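Local coordinates for protein C.Elegans p53 tumor suppressor-like transcription factor (Caenorhabditis elegans, PDB 1T4W) that forms the DNA-binding domain of a transcriptional activator that recognises the p53 consensus sequence and regulates germline apoptosis in response to DNA damage, at residues Thr33-Leu38 against Asp134-Gln140; Asp81-Cys85 against Phe97-Tyr102; His51-Asn55 against Met124-Ala128; Glu1-Glu5 against Lys46-Arg50. All coordinates share one frame; numbering follows the deposited sequence.

Contact 1: residues Thr33-Leu38 against Asp134-Gln140; sequences TKMGCL and DIIFMCQ. With ZN (zinc ion), chain B.
T33, at the end of strand 29-33, lays its methyl CG2 obliquely against the F137 ring, 3.9 Å from CD2, and the two side chains cross at about a right angle. The chain then leaves the strand, and K34 turns its side chain away from 134-140; its carbonyl instead receives a bond from a water that also accepts from the backbone N of C37 and of F137, so one water joins the loop to the end of strand 130-137. M35 carries much of the packing. Its CB rests 3.3 Å from the carbonyl O of F137, and the bend at chi3 (-89°) brings CE against the backbone of M138 (3.5 Å from its C) while SD lies beside the amide of Q140, 3.7 Å from NE2. Cutting M35 back to an alanine is likely to take the sulfur from beside the Q140 amide and open a gap over the M138 backbone, next to the zinc ligand C139. A second water links M35 N to Q140 OE1. G36 donates its N to F137 O at 2.7 Å, almost in line with the carbonyl, while CD1 of I136 presses on its C (3.5 Å). Beyond C37, L38 crosses I136 and D134 obliquely, its CD2 lying 3.9 Å from D134 CB; the D134 carboxylate itself bonds to N105. Chemically, one direct backbone bond and two waters secure a contact in which M35 and I136 pack largely on backbone carbonyls and a side-chain amide, holding the 33-38 loop against the chain leading to C139 and the zinc ion.

Contact 2: residues Asp81-Cys85 against Phe97-Tyr102; sequences DVMKC and FDSFFY. With ZN (zinc ion), chain B.
The F100 ring takes V82 on one face: CG1 stands 3.3 Å over the plane, nearer the CD2-CE2 side than the middle, in a CH-pi contact 3.7 Å from the centroid. The backbone of M83 and K84 passes the ring edge, with M83 C in its plane and K84 N near it, so 81-85 wraps F100 over a face and along one side. At the second ring, Y102, K84 NZ lies in plane at the edge, 2.8 Å from OH, a hydroxyl that is hydrogen-bonded to P96 O. K84 reaches this place because CG stands anti to its backbone N (chi1 -159°) and the chain beyond is fully extended, running along the carbonyls of 97-99. Its ammonium donates to F97 O at 2.6 Å from above the carbonyl plane, and to S99 O at 2.9 Å, tilted 29° from that plane; a salt bridge to E92 adds a further partner. A methionine in its place would probably leave both carbonyls and the E92 carboxylate without this donor and the 97-99 backbone less firmly held. One water, accepting from K84 N and donating to D98 O, ties the backbones together. Just past the lysine, C85 occupies the N-cap of helix 86-90 and binds zinc through SG at 2.4 Å. With H88, C139 and C143 it forms the three-cysteine, one-histidine zinc site characteristic of the p53-family DNA-binding domain.

Contact 3: residues His51-Asn55 against Met124-Ala128; sequences HFNSN and MYPGA
N55 swings its side chain toward P126 because CG stands anti to the backbone N (chi1 -153°), crossing the proline ring so that CG lies 4.0 Å from P126 CD. The contact joins two tight turns: a type I beta turn from H51 to S54 and a type II beta turn from Y125 to A128, in loops that connect strands of the p53-like beta-sandwich. Each is closed by its own backbone bond, S54 N to H51 O and A128 N to Y125 O, and the hydroxyl of S54 adds a second donor to H51 O from the same face of its plane. G127, at phi 90°, holds a turn position where a side chain would collide with the carbonyl O of P126. Between the turns, P126 is the main apolar group, its CB lying 3.6 Å from N53 O. A bound water near the carbonyls of F52 and S54 accepts from G127 N at 2.7 Å, bridging the two loops. To one side the backbones of M124 and L56 are hydrogen-bonded, which places this surface contact beside the strands 119-123 and 57-65. The closest direct approach of the two backbones is a CA-H...O contact, P126 CA to S54 O at 3.2 Å.

Contact 4: residues Glu1-Glu5 against Lys46-Arg50; sequences EKWME and KLDKR
W3 and K46 form an antiparallel hydrogen-bonded pair, in which the edge strand 3-8 meets the end of strand 39-46 in the four-stranded sheet of the p53-like beta-sandwich. Both backbone groups of each residue are used: W3 N donates to K46 O at 3.0 Å, and K46 N returns a bond to W3 O at 2.9 Å. K46 O also takes a CA-H...O contact from K2 CA, 3.1 Å away. The lysine adds a third bond with its side chain, whose bend at chi2 (-132°) carries NZ forward, alongside the chain toward D48, to donate to E1 O at 2.9 Å from above the carbonyl plane. The amino terminus of the crystallised fragment lies close to that ammonium. K2 runs side by side with D48, its CD near OD1, but its own NZ is hydrogen-bonded to I167 O, which ties this end of the chain to strand 166-177 of the other sheet. E1 and D48 also lie alongside each other, their carboxylate planes 81° apart; these two acids do not pair but bring like charges near each other, E1 OE2 being 4.1 Å from D48 OD1. On the face shared by W3 and K46 the two side chains cross at about a right angle, and K46 CB stands over the indole in a CH-pi contact, 3.6 Å from the centroid of the five-membered ring.

In the fold
From the N terminus, contact 4 closes first, bringing strand 3-8 beside 46-50 at the end of strand 39-46. Contact 1 opens within that loop, at 33-38, and closes only at 134-140, so the two cross along the chain. Contacts 2 and 3 both fall within contact 1's loop: contact 3 ties the loop between strands 39-46 and 57-65 to that between 119-123 and 130-137, and contact 2, from 81-85 to 97-102, lies inside contact 3. Contacts 1 and 2 touch through neighbouring strands 130-137 and 101-104 and share the zinc ion; contacts 3 and 4, adjoining in sequence, lie across the chain's centre from contact 1, their centres about 30 Å from its own.

Contact 1: residues Thr33-Leu38 against Asp134-Gln140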
loop_
_atom_site.group_PDB
_atom_site.type_symbol
_atom_site.label_atom_id
_atom_site.label_comp_id
_atom_site.label_asym_id
_atom_site.label_seq_id
_atom_site.Cartn_x
_atom_site.Cartn_y
_atom_site.Cartn_z
ATOM N N THR A 33 6.200 -2.151 -9.381
ATOM C CA THR A 33 5.507 -3.367 -9.845
ATOM C C THR A 33 4.766 -3.057 -11.138
ATOM O O THR A 33 4.481 -1.895 -11.426
ATOM C CB THR A 33 4.461 -3.852 -8.788
ATOM O OG1 THR A 33 3.683 -4.941 -9.307
ATOM C CG2 THR A 33 3.524 -2.707 -8.418
ATOM N N LYS A 34 4.469 -4.091 -11.922
ATOM C CA LYS A 34 3.698 -3.898 -13.151
ATOM C C LYS A 34 2.243 -3.924 -12.700
ATOM O O LYS A 34 1.947 -4.447 -11.624
ATOM C CB LYS A 34 3.890 -5.072 -14.118
ATOM C CG LYS A 34 5.289 -5.292 -14.644
ATOM C CD LYS A 34 5.203 -6.445 -15.596
ATOM C CE LYS A 34 6.552 -6.871 -16.099
ATOM N NZ LYS A 34 6.355 -7.909 -17.146
ATOM N N MET A 35 1.328 -3.383 -13.502
ATOM C CA MET A 35 -0.076 -3.443 -13.104
ATOM C C MET A 35 -0.582 -4.858 -13.415
ATOM O O MET A 35 0.058 -5.590 -14.164
ATOM C CB MET A 35 -0.915 -2.371 -13.826
ATOM C CG MET A 35 -1.137 -2.552 -15.308
ATOM S SD MET A 35 -2.473 -1.416 -15.913
ATOM C CE MET A 35 -3.910 -2.445 -15.674
ATOM N N GLY A 36 -1.702 -5.261 -12.827
ATOM C CA GLY A 36 -2.206 -6.601 -13.088
ATOM C C GLY A 36 -1.376 -7.728 -12.481
ATOM O O GLY A 36 -1.536 -8.880 -12.859
ATOM N N CYS A 37 -0.478 -7.421 -11.551
ATOM C CA CYS A 37 0.331 -8.478 -10.935
ATOM C C CYS A 37 0.107 -8.517 -9.431
ATOM O O CYS A 37 -0.007 -7.468 -8.786
ATOM C CB CYS A 37 1.834 -8.273 -11.225
ATOM S SG CYS A 37 2.247 -8.439 -13.000
ATOM N N LEU A 38 0.048 -9.729 -8.888
ATOM C CA LEU A 38 -0.179 -9.941 -7.458
ATOM C C LEU A 38 1.066 -9.645 -6.651
ATOM O O LEU A 38 2.082 -10.323 -6.793
ATOM C CB LEU A 38 -0.629 -11.382 -7.195
ATOM C CG LEU A 38 -1.973 -11.717 -7.858
ATOM C CD1 LEU A 38 -2.217 -13.223 -7.816
ATOM C CD2 LEU A 38 -3.084 -10.958 -7.158
ATOM N N ASP A 134 -2.401 -10.420 -1.042
ATOM C CA ASP A 134 -1.787 -9.867 -2.226
ATOM C C ASP A 134 -2.541 -8.613 -2.562
ATOM O O ASP A 134 -3.746 -8.531 -2.331
ATOM C CB ASP A 134 -1.913 -10.783 -3.424
ATOM C CG ASP A 134 -1.089 -12.021 -3.281
ATOM O OD1 ASP A 134 0.051 -11.904 -2.788
ATOM O OD2 ASP A 134 -1.585 -13.093 -3.669
ATOM N N ILE A 135 -1.830 -7.621 -3.068
ATOM C CA ILE A 135 -2.505 -6.431 -3.546
ATOM C C ILE A 135 -2.221 -6.402 -5.049
ATOM O O ILE A 135 -1.147 -6.827 -5.496
ATOM C CB ILE A 135 -1.978 -5.151 -2.883
ATOM C CG1 ILE A 135 -2.725 -3.943 -3.448
ATOM C CG2 ILE A 135 -0.485 -5.039 -3.090
ATOM C CD1 ILE A 135 -2.588 -2.674 -2.603
ATOM N N ILE A 136 -3.187 -5.944 -5.842
ATOM C CA ILE A 136 -2.976 -5.883 -7.282
ATOM C C ILE A 136 -3.479 -4.526 -7.791
ATOM O O ILE A 136 -4.559 -4.077 -7.405
ATOM C CB ILE A 136 -3.679 -7.093 -7.989
ATOM C CG1 ILE A 136 -3.430 -7.028 -9.496
ATOM C CG2 ILE A 136 -5.199 -7.076 -7.723
ATOM C CD1 ILE A 136 -4.050 -8.190 -10.248
ATOM N N PHE A 137 -2.665 -3.855 -8.606
ATOM C CA PHE A 137 -2.997 -2.523 -9.139
ATOM C C PHE A 137 -3.554 -2.657 -10.550
ATOM O O PHE A 137 -2.962 -3.318 -11.405
ATOM C CB PHE A 137 -1.748 -1.639 -9.109
ATOM C CG PHE A 137 -1.182 -1.477 -7.732
ATOM C CD1 PHE A 137 -1.730 -0.543 -6.845
ATOM C CD2 PHE A 137 -0.168 -2.307 -7.285
ATOM C CE1 PHE A 137 -1.273 -0.444 -5.512
ATOM C CE2 PHE A 137 0.306 -2.223 -5.952
ATOM C CZ PHE A 137 -0.252 -1.290 -5.066
ATOM N N MET A 138 -4.710 -2.040 -10.783
ATOM C CA MET A 138 -5.367 -2.155 -12.069
ATOM C C MET A 138 -5.347 -0.893 -12.927
ATOM O O MET A 138 -6.222 -0.676 -13.760
ATOM C CB MET A 138 -6.796 -2.667 -11.870
ATOM C CG MET A 138 -6.846 -4.096 -11.300
ATOM S SD MET A 138 -5.880 -5.299 -12.280
ATOM C CE MET A 138 -6.928 -5.430 -13.725
ATOM N N CYS A 139 -4.339 -0.061 -12.712
ATOM C CA CYS A 139 -4.163 1.145 -13.509
ATOM C C CYS A 139 -2.694 1.447 -13.276
ATOM O O CYS A 139 -2.051 0.825 -12.423
ATOM C CB CYS A 139 -5.102 2.259 -13.023
ATOM S SG CYS A 139 -5.030 3.825 -13.925
ATOM N N GLN A 140 -2.127 2.365 -14.030
ATOM C CA GLN A 140 -0.717 2.612 -13.824
ATOM C C GLN A 140 -0.296 4.053 -14.014
ATOM O O GLN A 140 -1.072 4.897 -14.470
ATOM C CB GLN A 140 0.067 1.689 -14.742
ATOM C CG GLN A 140 -0.118 1.983 -16.204
ATOM C CD GLN A 140 0.425 0.868 -17.050
ATOM O OE1 GLN A 140 1.463 0.296 -16.736
ATOM N NE2 GLN A 140 -0.267 0.554 -18.136
HETATM ZN ZN ZN B . -5.270 3.356 -16.223
HETATM O O HOH W 1 -0.196 -4.996 -9.740
HETATM O O HOH W 2 2.599 -1.876 -15.418
#

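Contact 2: residues Asp81-Cys85 against Phe97-Tyr102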
loop_
_atom_site.group_PDB
_atom_site.type_symbol
_atom_site.label_atom_id
_atom_site.label_comp_id
_atom_site.label_asym_id
_atom_site.label_seq_id
_atom_site.Cartn_x
_atom_site.Cartn_y
_atom_site.Cartn_z
ATOM N N ASP A 81 -7.186 9.759 -2.550
ATOM C CA ASP A 81 -7.015 8.521 -3.308
ATOM C C ASP A 81 -6.330 8.680 -4.649
ATOM O O ASP A 81 -6.471 9.714 -5.311
ATOM C CB ASP A 81 -8.358 7.853 -3.586
ATOM C CG ASP A 81 -9.015 7.336 -2.345
ATOM O OD1 ASP A 81 -8.323 7.232 -1.310
ATOM O OD2 ASP A 81 -10.215 7.031 -2.406
ATOM N N VAL A 82 -5.590 7.646 -5.054
ATOM C CA VAL A 82 -4.992 7.641 -6.384
ATOM C C VAL A 82 -6.226 7.251 -7.196
ATOM O O VAL A 82 -6.921 6.292 -6.835
ATOM C CB VAL A 82 -3.936 6.549 -6.553
ATOM C CG1 VAL A 82 -3.429 6.550 -7.990
ATOM C CG2 VAL A 82 -2.803 6.784 -5.585
ATOM N N MET A 83 -6.510 7.993 -8.265
ATOM C CA MET A 83 -7.710 7.754 -9.067
ATOM C C MET A 83 -7.453 6.942 -10.318
ATOM O O MET A 83 -6.557 7.247 -11.101
ATOM C CB MET A 83 -8.343 9.087 -9.470
ATOM C CG MET A 83 -8.640 10.023 -8.306
ATOM S SD MET A 83 -9.703 9.262 -7.052
ATOM C CE MET A 83 -11.263 9.107 -7.921
ATOM N N LYS A 84 -8.274 5.923 -10.503
ATOM C CA LYS A 84 -8.179 5.021 -11.648
ATOM C C LYS A 84 -8.542 5.810 -12.918
ATOM O O LYS A 84 -9.424 6.658 -12.866
ATOM C CB LYS A 84 -9.172 3.892 -11.415
ATOM C CG LYS A 84 -8.911 2.625 -12.171
ATOM C CD LYS A 84 -9.916 1.593 -11.718
ATOM C CE LYS A 84 -9.660 0.254 -12.322
ATOM N NZ LYS A 84 -10.514 -0.710 -11.583
ATOM N N CYS A 85 -7.878 5.561 -14.045
ATOM C CA CYS A 85 -8.234 6.302 -15.255
ATOM C C CYS A 85 -9.563 5.814 -15.817
ATOM O O CYS A 85 -10.075 4.743 -15.445
ATOM C CB CYS A 85 -7.147 6.202 -16.334
ATOM S SG CYS A 85 -7.056 4.618 -17.191
ATOM N N PHE A 97 -15.606 -1.465 -9.523
ATOM C CA PHE A 97 -14.893 -1.199 -10.765
ATOM C C PHE A 97 -13.993 0.021 -10.795
ATOM O O PHE A 97 -13.015 0.057 -11.551
ATOM C CB PHE A 97 -15.890 -1.131 -11.918
ATOM C CG PHE A 97 -16.793 -2.328 -11.995
ATOM C CD1 PHE A 97 -16.264 -3.602 -12.207
ATOM C CD2 PHE A 97 -18.169 -2.192 -11.823
ATOM C CE1 PHE A 97 -17.086 -4.718 -12.243
ATOM C CE2 PHE A 97 -19.002 -3.305 -11.859
ATOM C CZ PHE A 97 -18.459 -4.570 -12.069
ATOM N N ASP A 98 -14.296 1.015 -9.975
ATOM C CA ASP A 98 -13.477 2.219 -9.986
ATOM C C ASP A 98 -12.329 2.224 -8.974
ATOM O O ASP A 98 -11.625 3.230 -8.860
ATOM C CB ASP A 98 -14.365 3.449 -9.780
ATOM C CG ASP A 98 -15.125 3.390 -8.487
ATOM O OD1 ASP A 98 -15.089 2.322 -7.847
ATOM O OD2 ASP A 98 -15.758 4.395 -8.106
ATOM N N SER A 99 -12.125 1.126 -8.233
ATOM C CA SER A 99 -11.020 1.125 -7.269
ATOM C C SER A 99 -9.703 0.944 -8.025
ATOM O O SER A 99 -9.603 0.125 -8.941
ATOM C CB SER A 99 -11.172 0.000 -6.251
ATOM O OG SER A 99 -10.164 0.104 -5.259
ATOM N N PHE A 100 -8.698 1.719 -7.649
ATOM C CA PHE A 100 -7.398 1.631 -8.296
ATOM C C PHE A 100 -6.734 0.273 -7.984
ATOM O O PHE A 100 -6.008 -0.301 -8.816
ATOM C CB PHE A 100 -6.511 2.785 -7.805
ATOM C CG PHE A 100 -5.322 3.070 -8.698
ATOM C CD1 PHE A 100 -4.197 2.239 -8.683
ATOM C CD2 PHE A 100 -5.350 4.142 -9.590
ATOM C CE1 PHE A 100 -3.105 2.471 -9.556
ATOM C CE2 PHE A 100 -4.273 4.382 -10.469
ATOM C CZ PHE A 100 -3.155 3.542 -10.447
ATOM N N PHE A 101 -7.017 -0.252 -6.795
ATOM C CA PHE A 101 -6.403 -1.499 -6.348
ATOM C C PHE A 101 -7.380 -2.479 -5.718
ATOM O O PHE A 101 -8.464 -2.099 -5.294
ATOM C CB PHE A 101 -5.295 -1.191 -5.331
ATOM C CG PHE A 101 -5.806 -0.666 -4.012
ATOM C CD1 PHE A 101 -6.392 0.586 -3.928
ATOM C CD2 PHE A 101 -5.718 -1.442 -2.854
ATOM C CE1 PHE A 101 -6.895 1.074 -2.710
ATOM C CE2 PHE A 101 -6.207 -0.973 -1.630
ATOM C CZ PHE A 101 -6.797 0.293 -1.557
ATOM N N TYR A 102 -6.969 -3.740 -5.636
ATOM C CA TYR A 102 -7.789 -4.789 -5.036
ATOM C C TYR A 102 -6.939 -5.692 -4.135
ATOM O O TYR A 102 -5.705 -5.710 -4.221
ATOM C CB TYR A 102 -8.465 -5.636 -6.123
ATOM C CG TYR A 102 -9.284 -4.815 -7.098
ATOM C CD1 TYR A 102 -8.694 -4.228 -8.226
ATOM C CD2 TYR A 102 -10.640 -4.564 -6.855
ATOM C CE1 TYR A 102 -9.437 -3.408 -9.084
ATOM C CE2 TYR A 102 -11.381 -3.751 -7.696
ATOM C CZ TYR A 102 -10.774 -3.171 -8.806
ATOM O OH TYR A 102 -11.511 -2.322 -9.588
HETATM ZN ZN ZN B . -5.270 3.356 -16.223
HETATM O O HOH W 3 -10.456 5.626 -8.749
#

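Contact 3: residues His51-Asn55 against Met124-Ala128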
loop_
_atom_site.group_PDB
_atom_site.type_symbol
_atom_site.label_atom_id
_atom_site.label_comp_id
_atom_site.label_asym_id
_atom_site.label_seq_id
_atom_site.Cartn_x
_atom_site.Cartn_y
_atom_site.Cartn_z
ATOM N N HIS A 51 -4.153 -3.377 24.508
ATOM C CA HIS A 51 -4.774 -3.916 23.303
ATOM C C HIS A 51 -4.646 -5.428 23.166
ATOM O O HIS A 51 -5.303 -6.048 22.319
ATOM C CB HIS A 51 -4.190 -3.224 22.070
ATOM C CG HIS A 51 -4.333 -1.736 22.101
ATOM N ND1 HIS A 51 -5.557 -1.105 22.045
ATOM C CD2 HIS A 51 -3.409 -0.754 22.234
ATOM C CE1 HIS A 51 -5.382 0.201 22.145
ATOM N NE2 HIS A 51 -4.087 0.440 22.261
ATOM N N PHE A 52 -3.827 -6.026 24.022
ATOM C CA PHE A 52 -3.603 -7.461 23.966
ATOM C C PHE A 52 -4.825 -8.319 23.635
ATOM O O PHE A 52 -4.722 -9.271 22.867
ATOM C CB PHE A 52 -2.990 -7.962 25.269
ATOM C CG PHE A 52 -2.517 -9.381 25.190
ATOM C CD1 PHE A 52 -1.329 -9.692 24.530
ATOM C CD2 PHE A 52 -3.283 -10.415 25.734
ATOM C CE1 PHE A 52 -0.910 -11.013 24.412
ATOM C CE2 PHE A 52 -2.875 -11.741 25.622
ATOM C CZ PHE A 52 -1.685 -12.041 24.959
ATOM N N ASN A 53 -5.984 -8.000 24.201
ATOM C CA ASN A 53 -7.172 -8.806 23.921
ATOM C C ASN A 53 -8.200 -8.090 23.048
ATOM O O ASN A 53 -9.353 -8.513 22.948
ATOM C CB ASN A 53 -7.830 -9.241 25.234
ATOM C CG ASN A 53 -6.905 -10.082 26.100
ATOM O OD1 ASN A 53 -6.483 -11.172 25.705
ATOM N ND2 ASN A 53 -6.579 -9.573 27.288
ATOM N N SER A 54 -7.773 -7.018 22.395
ATOM C CA SER A 54 -8.675 -6.250 21.551
ATOM C C SER A 54 -9.013 -6.888 20.215
ATOM O O SER A 54 -8.212 -7.597 19.612
ATOM C CB SER A 54 -8.079 -4.875 21.289
ATOM O OG SER A 54 -7.751 -4.237 22.502
ATOM N N ASN A 55 -10.229 -6.645 19.759
ATOM C CA ASN A 55 -10.621 -7.132 18.466
ATOM C C ASN A 55 -10.156 -5.977 17.583
ATOM O O ASN A 55 -10.531 -4.842 17.816
ATOM C CB ASN A 55 -12.123 -7.281 18.388
ATOM C CG ASN A 55 -12.529 -8.334 17.411
ATOM O OD1 ASN A 55 -12.097 -8.320 16.259
ATOM N ND2 ASN A 55 -13.353 -9.274 17.861
ATOM N N MET A 124 -10.212 -8.756 11.725
ATOM C CA MET A 124 -9.385 -9.746 12.372
ATOM C C MET A 124 -9.926 -10.244 13.693
ATOM O O MET A 124 -11.114 -10.113 13.970
ATOM C CB MET A 124 -7.994 -9.183 12.512
ATOM C CG MET A 124 -7.513 -8.800 11.108
ATOM S SD MET A 124 -5.838 -8.286 11.045
ATOM C CE MET A 124 -5.938 -6.842 12.109
ATOM N N TYR A 125 -9.062 -10.817 14.512
ATOM C CA TYR A 125 -9.515 -11.361 15.780
ATOM C C TYR A 125 -8.494 -11.034 16.846
ATOM O O TYR A 125 -7.321 -10.788 16.538
ATOM C CB TYR A 125 -9.668 -12.874 15.638
ATOM C CG TYR A 125 -8.433 -13.491 15.033
ATOM C CD1 TYR A 125 -7.322 -13.802 15.821
ATOM C CD2 TYR A 125 -8.344 -13.705 13.658
ATOM C CE1 TYR A 125 -6.151 -14.310 15.253
ATOM C CE2 TYR A 125 -7.177 -14.211 13.078
ATOM C CZ TYR A 125 -6.089 -14.509 13.879
ATOM O OH TYR A 125 -4.942 -15.000 13.304
ATOM N N PRO A 126 -8.928 -11.025 18.115
ATOM C CA PRO A 126 -8.024 -10.722 19.221
ATOM C C PRO A 126 -6.838 -11.638 19.097
ATOM O O PRO A 126 -6.989 -12.815 18.771
ATOM C CB PRO A 126 -8.871 -11.029 20.457
ATOM C CG PRO A 126 -10.273 -10.765 19.977
ATOM C CD PRO A 126 -10.257 -11.414 18.621
ATOM N N GLY A 127 -5.660 -11.089 19.331
ATOM C CA GLY A 127 -4.450 -11.875 19.242
ATOM C C GLY A 127 -3.789 -11.899 17.869
ATOM O O GLY A 127 -2.656 -12.358 17.757
ATOM N N ALA A 128 -4.469 -11.442 16.817
ATOM C CA ALA A 128 -3.832 -11.465 15.500
ATOM C C ALA A 128 -2.665 -10.474 15.527
ATOM O O ALA A 128 -2.783 -9.387 16.093
ATOM C CB ALA A 128 -4.843 -11.095 14.411
HETATM O O HOH W 4 -5.684 -8.469 19.837
#

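Contact 4: residues Glu1-Glu5 against Lys46-Arg50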
loop_
_atom_site.group_PDB
_atom_site.type_symbol
_atom_site.label_atom_id
_atom_site.label_comp_id
_atom_site.label_asym_id
_atom_site.label_seq_id
_atom_site.Cartn_x
_atom_site.Cartn_y
_atom_site.Cartn_z
ATOM N N GLU A 1 7.423 -1.045 22.985
ATOM C CA GLU A 1 5.981 -0.950 23.357
ATOM C C GLU A 1 5.077 -1.488 22.247
ATOM O O GLU A 1 4.511 -2.577 22.371
ATOM C CB GLU A 1 5.596 0.500 23.640
ATOM C CG GLU A 1 4.156 0.653 24.087
ATOM C CD GLU A 1 3.614 2.045 23.848
ATOM O OE1 GLU A 1 4.272 3.023 24.269
ATOM O OE2 GLU A 1 2.527 2.160 23.243
ATOM N N LYS A 2 4.927 -0.711 21.177
ATOM C CA LYS A 2 4.099 -1.124 20.051
ATOM C C LYS A 2 4.674 -0.629 18.727
ATOM O O LYS A 2 5.237 0.462 18.648
ATOM C CB LYS A 2 2.672 -0.591 20.210
ATOM C CG LYS A 2 2.566 0.946 20.160
ATOM C CD LYS A 2 1.116 1.433 20.080
ATOM C CE LYS A 2 1.041 2.971 20.068
ATOM N NZ LYS A 2 -0.355 3.511 19.907
ATOM N N TRP A 3 4.549 -1.439 17.685
ATOM C CA TRP A 3 5.032 -1.021 16.369
ATOM C C TRP A 3 4.296 -1.769 15.280
ATOM O O TRP A 3 3.608 -2.769 15.547
ATOM C CB TRP A 3 6.540 -1.272 16.220
ATOM C CG TRP A 3 6.939 -2.685 16.532
ATOM C CD1 TRP A 3 7.473 -3.148 17.708
ATOM C CD2 TRP A 3 6.816 -3.826 15.675
ATOM N NE1 TRP A 3 7.691 -4.499 17.630
ATOM C CE2 TRP A 3 7.296 -4.944 16.396
ATOM C CE3 TRP A 3 6.340 -4.017 14.368
ATOM C CZ2 TRP A 3 7.318 -6.235 15.853
ATOM C CZ3 TRP A 3 6.361 -5.307 13.828
ATOM C CH2 TRP A 3 6.847 -6.396 14.573
ATOM N N MET A 4 4.422 -1.270 14.054
ATOM C CA MET A 4 3.816 -1.931 12.906
ATOM C C MET A 4 4.684 -1.697 11.686
ATOM O O MET A 4 5.305 -0.643 11.543
ATOM C CB MET A 4 2.384 -1.445 12.642
ATOM C CG MET A 4 1.708 -2.192 11.455
ATOM S SD MET A 4 -0.107 -2.003 11.351
ATOM C CE MET A 4 -0.202 -0.335 11.263
ATOM N N GLU A 5 4.758 -2.701 10.825
ATOM C CA GLU A 5 5.558 -2.605 9.616
ATOM C C GLU A 5 4.798 -3.208 8.467
ATOM O O GLU A 5 4.027 -4.149 8.665
ATOM C CB GLU A 5 6.863 -3.397 9.745
ATOM C CG GLU A 5 7.856 -2.883 10.774
ATOM C CD GLU A 5 8.480 -1.569 10.366
ATOM O OE1 GLU A 5 8.814 -1.409 9.171
ATOM O OE2 GLU A 5 8.649 -0.700 11.242
ATOM N N LYS A 46 3.257 -5.350 16.809
ATOM C CA LYS A 46 3.378 -5.757 18.194
ATOM C C LYS A 46 2.526 -4.752 18.979
ATOM O O LYS A 46 2.660 -3.535 18.814
ATOM C CB LYS A 46 4.812 -5.698 18.690
ATOM C CG LYS A 46 4.923 -6.219 20.117
ATOM C CD LYS A 46 5.722 -5.266 20.976
ATOM C CE LYS A 46 5.541 -5.572 22.460
ATOM N NZ LYS A 46 6.318 -4.616 23.302
ATOM N N LEU A 47 1.639 -5.269 19.815
ATOM C CA LEU A 47 0.751 -4.419 20.592
ATOM C C LEU A 47 1.158 -4.247 22.036
ATOM O O LEU A 47 1.895 -5.052 22.595
ATOM C CB LEU A 47 -0.664 -4.976 20.552
ATOM C CG LEU A 47 -1.353 -4.851 19.197
ATOM C CD1 LEU A 47 -2.702 -5.546 19.243
ATOM C CD2 LEU A 47 -1.499 -3.380 18.849
ATOM N N ASP A 48 0.664 -3.175 22.638
ATOM C CA ASP A 48 0.951 -2.902 24.028
ATOM C C ASP A 48 -0.009 -3.694 24.900
ATOM O O ASP A 48 -0.745 -4.568 24.429
ATOM C CB ASP A 48 0.831 -1.403 24.318
ATOM C CG ASP A 48 -0.393 -0.780 23.676
ATOM O OD1 ASP A 48 -0.415 -0.636 22.431
ATOM O OD2 ASP A 48 -1.339 -0.442 24.414
ATOM N N LYS A 49 -0.005 -3.361 26.179
ATOM C CA LYS A 49 -0.821 -4.043 27.163
ATOM C C LYS A 49 -2.329 -3.882 26.975
ATOM O O LYS A 49 -3.065 -4.870 26.896
ATOM C CB LYS A 49 -0.402 -3.567 28.559
ATOM C CG LYS A 49 1.097 -3.748 28.849
ATOM C CD LYS A 49 1.980 -2.945 27.880
ATOM C CE LYS A 49 3.435 -3.404 27.896
ATOM N NZ LYS A 49 4.251 -2.743 26.830
ATOM N N ARG A 50 -2.790 -2.642 26.886
ATOM C CA ARG A 50 -4.218 -2.398 26.752
ATOM C C ARG A 50 -4.914 -2.973 25.519
ATOM O O ARG A 50 -6.143 -3.064 25.492
ATOM C CB ARG A 50 -4.498 -0.899 26.842
ATOM C CG ARG A 50 -3.772 -0.055 25.826
ATOM C CD ARG A 50 -4.335 1.350 25.841
ATOM N NE ARG A 50 -5.788 1.305 25.723
ATOM C CZ ARG A 50 -6.567 2.372 25.582
ATOM N NH1 ARG A 50 -6.034 3.588 25.540
ATOM N NH2 ARG A 50 -7.882 2.219 25.477
#